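Long-range contact in proteolytically activated form of PPO4 Tyrosinase (Agaricus bisporus var. bisporus H97, PDB 4OUA), which oxidises monophenols and o-diphenols to reactive o-quinones at a two-copper centre, the initial step of melanin synthesis: residues 32-43 / 161-172. Residues are numbered along the deposited sequence; the frame is centred on the assembly and turned at random.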
# COMPACT_ATOMS: atom_id res chain seq x y z
N ILE A 32 14.37 1.68 6.79
CA ILE A 32 14.87 3.04 6.57
C ILE A 32 16.01 3.05 5.56
O ILE A 32 16.13 3.97 4.74
CB ILE A 32 15.35 3.69 7.87
CG1 ILE A 32 14.22 3.74 8.90
CG2 ILE A 32 15.90 5.08 7.61
CD1 ILE A 32 13.03 4.56 8.46
N ARG A 33 16.85 2.02 5.61
CA ARG A 33 17.97 1.90 4.68
C ARG A 33 17.48 1.54 3.28
O ARG A 33 17.88 2.17 2.30
CB ARG A 33 18.97 0.86 5.17
CG ARG A 33 19.73 1.26 6.42
CD ARG A 33 20.53 2.53 6.21
NE ARG A 33 21.57 2.71 7.22
CZ ARG A 33 22.35 3.78 7.30
NH1 ARG A 33 22.22 4.78 6.44
NH2 ARG A 33 23.27 3.85 8.25
N ALA A 34 16.63 0.52 3.19
CA ALA A 34 16.15 0.02 1.91
C ALA A 34 15.25 1.03 1.21
O ALA A 34 15.29 1.16 -0.01
CB ALA A 34 15.43 -1.30 2.09
N LEU A 35 14.45 1.74 1.99
CA LEU A 35 13.54 2.74 1.44
C LEU A 35 14.32 3.93 0.87
O LEU A 35 13.99 4.46 -0.19
CB LEU A 35 12.55 3.21 2.50
CG LEU A 35 11.50 4.22 2.05
CD1 LEU A 35 10.72 3.68 0.86
CD2 LEU A 35 10.56 4.56 3.19
N GLN A 36 15.37 4.33 1.58
CA GLN A 36 16.24 5.39 1.10
C GLN A 36 17.00 4.91 -0.14
O GLN A 36 17.27 5.68 -1.06
CB GLN A 36 17.22 5.82 2.19
CG GLN A 36 18.14 6.97 1.80
CD GLN A 36 17.41 8.30 1.72
OE1 GLN A 36 16.80 8.74 2.70
NE2 GLN A 36 17.47 8.95 0.57
N ALA A 37 17.32 3.62 -0.16
CA ALA A 37 18.08 3.03 -1.25
C ALA A 37 17.31 3.06 -2.57
O ALA A 37 17.86 3.39 -3.61
CB ALA A 37 18.48 1.61 -0.91
N ILE A 38 16.03 2.72 -2.51
CA ILE A 38 15.20 2.67 -3.71
C ILE A 38 14.72 4.06 -4.11
O ILE A 38 14.35 4.29 -5.26
CB ILE A 38 13.98 1.74 -3.52
CG1 ILE A 38 13.07 2.26 -2.41
CG2 ILE A 38 14.44 0.32 -3.22
CD1 ILE A 38 11.83 1.42 -2.20
N GLN A 39 14.72 4.99 -3.16
CA GLN A 39 14.37 6.37 -3.45
C GLN A 39 15.53 7.08 -4.15
O GLN A 39 15.32 8.02 -4.92
CB GLN A 39 14.00 7.13 -2.17
CG GLN A 39 12.65 6.74 -1.58
CD GLN A 39 12.28 7.60 -0.38
OE1 GLN A 39 13.07 8.43 0.07
NE2 GLN A 39 11.07 7.41 0.13
N ASP A 40 16.74 6.61 -3.88
CA ASP A 40 17.94 7.22 -4.45
C ASP A 40 18.33 6.57 -5.77
O ASP A 40 19.26 7.03 -6.44
CB ASP A 40 19.10 7.14 -3.46
CG ASP A 40 18.85 7.97 -2.21
OD1 ASP A 40 18.15 9.00 -2.30
OD2 ASP A 40 19.36 7.59 -1.13
N LYS A 41 17.64 5.50 -6.15
CA LYS A 41 17.88 4.84 -7.43
C LYS A 41 17.46 5.73 -8.59
O LYS A 41 16.62 6.62 -8.44
CB LYS A 41 17.15 3.51 -7.51
CG LYS A 41 17.76 2.39 -6.68
CD LYS A 41 16.99 1.09 -6.87
CE LYS A 41 17.58 -0.04 -6.04
NZ LYS A 41 16.74 -1.27 -6.10
N ASP A 42 18.05 5.49 -9.76
CA ASP A 42 17.70 6.22 -10.97
C ASP A 42 16.23 5.99 -11.32
O ASP A 42 15.75 4.86 -11.29
CB ASP A 42 18.60 5.79 -12.13
CG ASP A 42 18.20 6.42 -13.45
OD1 ASP A 42 17.73 7.57 -13.44
OD2 ASP A 42 18.37 5.75 -14.49
N GLN A 43 15.52 7.07 -11.64
CA GLN A 43 14.08 6.98 -11.87
C GLN A 43 13.72 6.17 -13.12
O GLN A 43 12.56 5.83 -13.33
CB GLN A 43 13.48 8.38 -11.97
CG GLN A 43 13.37 9.09 -10.63
CD GLN A 43 12.67 10.43 -10.73
OE1 GLN A 43 12.33 11.04 -9.72
NE2 GLN A 43 12.46 10.89 -11.96
N VAL A 161 19.56 9.08 11.08
CA VAL A 161 19.59 9.52 9.69
C VAL A 161 18.25 10.14 9.32
O VAL A 161 17.27 9.96 10.03
CB VAL A 161 19.90 8.35 8.74
CG1 VAL A 161 21.20 7.68 9.13
CG2 VAL A 161 18.76 7.35 8.74
N ARG A 162 18.22 10.87 8.21
CA ARG A 162 17.00 11.54 7.78
C ARG A 162 15.92 10.52 7.44
O ARG A 162 16.20 9.44 6.92
CB ARG A 162 17.27 12.46 6.60
CG ARG A 162 17.75 11.78 5.33
CD ARG A 162 18.12 12.82 4.28
NE ARG A 162 18.41 12.23 2.97
CZ ARG A 162 19.52 11.57 2.67
NH1 ARG A 162 20.46 11.40 3.60
NH2 ARG A 162 19.70 11.07 1.46
N ASN A 163 14.67 10.87 7.74
CA ASN A 163 13.54 9.97 7.58
C ASN A 163 13.01 9.95 6.15
O ASN A 163 12.47 10.94 5.68
CB ASN A 163 12.42 10.36 8.55
CG ASN A 163 11.39 9.26 8.71
OD1 ASN A 163 11.35 8.30 7.94
ND2 ASN A 163 10.54 9.40 9.72
N PRO A 164 13.17 8.81 5.47
CA PRO A 164 12.68 8.64 4.09
C PRO A 164 11.18 8.35 4.04
O PRO A 164 10.60 8.32 2.95
CB PRO A 164 13.49 7.45 3.58
CG PRO A 164 13.73 6.63 4.80
CD PRO A 164 13.89 7.61 5.94
N ILE A 165 10.57 8.14 5.20
CA ILE A 165 9.16 7.80 5.28
C ILE A 165 8.27 9.03 5.13
O ILE A 165 7.13 8.94 4.67
CB ILE A 165 8.83 7.09 6.60
CG1 ILE A 165 9.65 5.80 6.73
CG2 ILE A 165 7.34 6.78 6.70
CD1 ILE A 165 9.34 5.01 7.98
N LEU A 166 8.79 10.19 5.53
CA LEU A 166 8.01 11.43 5.48
C LEU A 166 7.65 11.84 4.05
O LEU A 166 6.51 12.18 3.77
CB LEU A 166 8.78 12.57 6.16
CG LEU A 166 8.96 12.47 7.67
CD1 LEU A 166 9.54 13.76 8.22
CD2 LEU A 166 7.64 12.14 8.36
N ARG A 167 8.63 11.79 3.15
CA ARG A 167 8.42 12.30 1.80
C ARG A 167 9.41 11.70 0.81
O ARG A 167 10.50 11.27 1.19
CB ARG A 167 8.55 13.82 1.79
CG ARG A 167 9.94 14.31 2.18
CD ARG A 167 9.98 15.81 2.39
NE ARG A 167 9.13 16.24 3.50
CZ ARG A 167 9.52 16.29 4.77
NH1 ARG A 167 10.75 15.94 5.10
NH2 ARG A 167 8.67 16.70 5.71
N TYR A 168 9.03 11.68 -0.46
CA TYR A 168 9.95 11.31 -1.53
C TYR A 168 10.44 12.55 -2.27
O TYR A 168 9.65 13.46 -2.55
CB TYR A 168 9.30 10.34 -2.52
CG TYR A 168 10.11 10.13 -3.77
CD1 TYR A 168 11.32 9.43 -3.73
CD2 TYR A 168 9.69 10.62 -4.99
CE1 TYR A 168 12.07 9.23 -4.88
CE2 TYR A 168 10.43 10.43 -6.15
CZ TYR A 168 11.62 9.74 -6.08
OH TYR A 168 12.37 9.54 -7.22
N SER A 169 11.73 12.59 -2.57
CA SER A 169 12.30 13.70 -3.31
C SER A 169 12.48 13.33 -4.78
O SER A 169 13.26 12.43 -5.10
CB SER A 169 13.64 14.13 -2.71
OG SER A 169 13.49 14.53 -1.36
N PHE A 170 11.75 14.00 -5.66
CA PHE A 170 11.86 13.75 -7.09
C PHE A 170 13.23 14.18 -7.62
O PHE A 170 13.75 15.22 -7.23
CB PHE A 170 10.75 14.47 -7.85
CG PHE A 170 9.37 13.92 -7.60
CD1 PHE A 170 8.59 14.41 -6.57
CD2 PHE A 170 8.87 12.90 -8.40
CE1 PHE A 170 7.33 13.90 -6.34
CE2 PHE A 170 7.60 12.39 -8.17
CZ PHE A 170 6.83 12.89 -7.14
N HIS A 171 13.79 13.36 -8.50
CA HIS A 171 15.08 13.66 -9.11
C HIS A 171 15.19 13.05 -10.50
O HIS A 171 15.70 11.94 -10.66
CB HIS A 171 16.23 13.17 -8.21
CG HIS A 171 16.06 11.76 -7.74
ND1 HIS A 171 16.42 10.67 -8.50
CD2 HIS A 171 15.57 11.26 -6.58
CE1 HIS A 171 16.16 9.56 -7.83
NE2 HIS A 171 15.64 9.89 -6.66
N PRO A 172 14.70 13.77 -11.51
CA PRO A 172 14.08 15.08 -11.33
C PRO A 172 12.56 14.99 -11.25
O PRO A 172 12.01 13.89 -11.18
CB PRO A 172 14.50 15.83 -12.59
CG PRO A 172 14.50 14.75 -13.64
CD PRO A 172 14.88 13.45 -12.94
O HOH W 1 17.60 7.81 5.41
O HOH W 2 13.79 10.71 -1.42
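Gln39, on helix 25-39, reaches across to the loop that follows strand 158-162 in the tyrosinase central domain. Its CB and CG lie against the Tyr168 ring, CG 3.7 Å from Tyr168 CD1. With CG beside the backbone N (chi1 -72°) and the chain extended beyond it, CD is carried past the ring to Pro164. There NE2 donates to Pro164 O (3.0 Å), while OE1 accepts from a water that in turn accepts from Ser169 N. Glutamine suits this buried place, its methylenes serving the ring and its amide the polar loop backbone.

The backbone carbonyl of Gln39 takes the N-H of His171 NE2 (2.6 Å), in the plane of the ring and nearly along the C=O axis. Further on, Gln43 uses both ends of its amide: OE1 accepts from Tyr168 OH in the carbonyl plane on a lone pair and from His171 N above that plane; NE2 donates to Pro172 O (3.1 Å). Phe170 lies about 11 Å, side chain to side chain, from the copper ligand His56.

At the other end, apolar surfaces pack: Pro164 CD on Ile32 CG2 (3.6 Å), Ile165 CD1 on Ile32 CD1.

The join is thus greasy at one end and hydrogen-bonded at the other, glutamine side chains partnering Pro164 O, His171 N and Pro172 O.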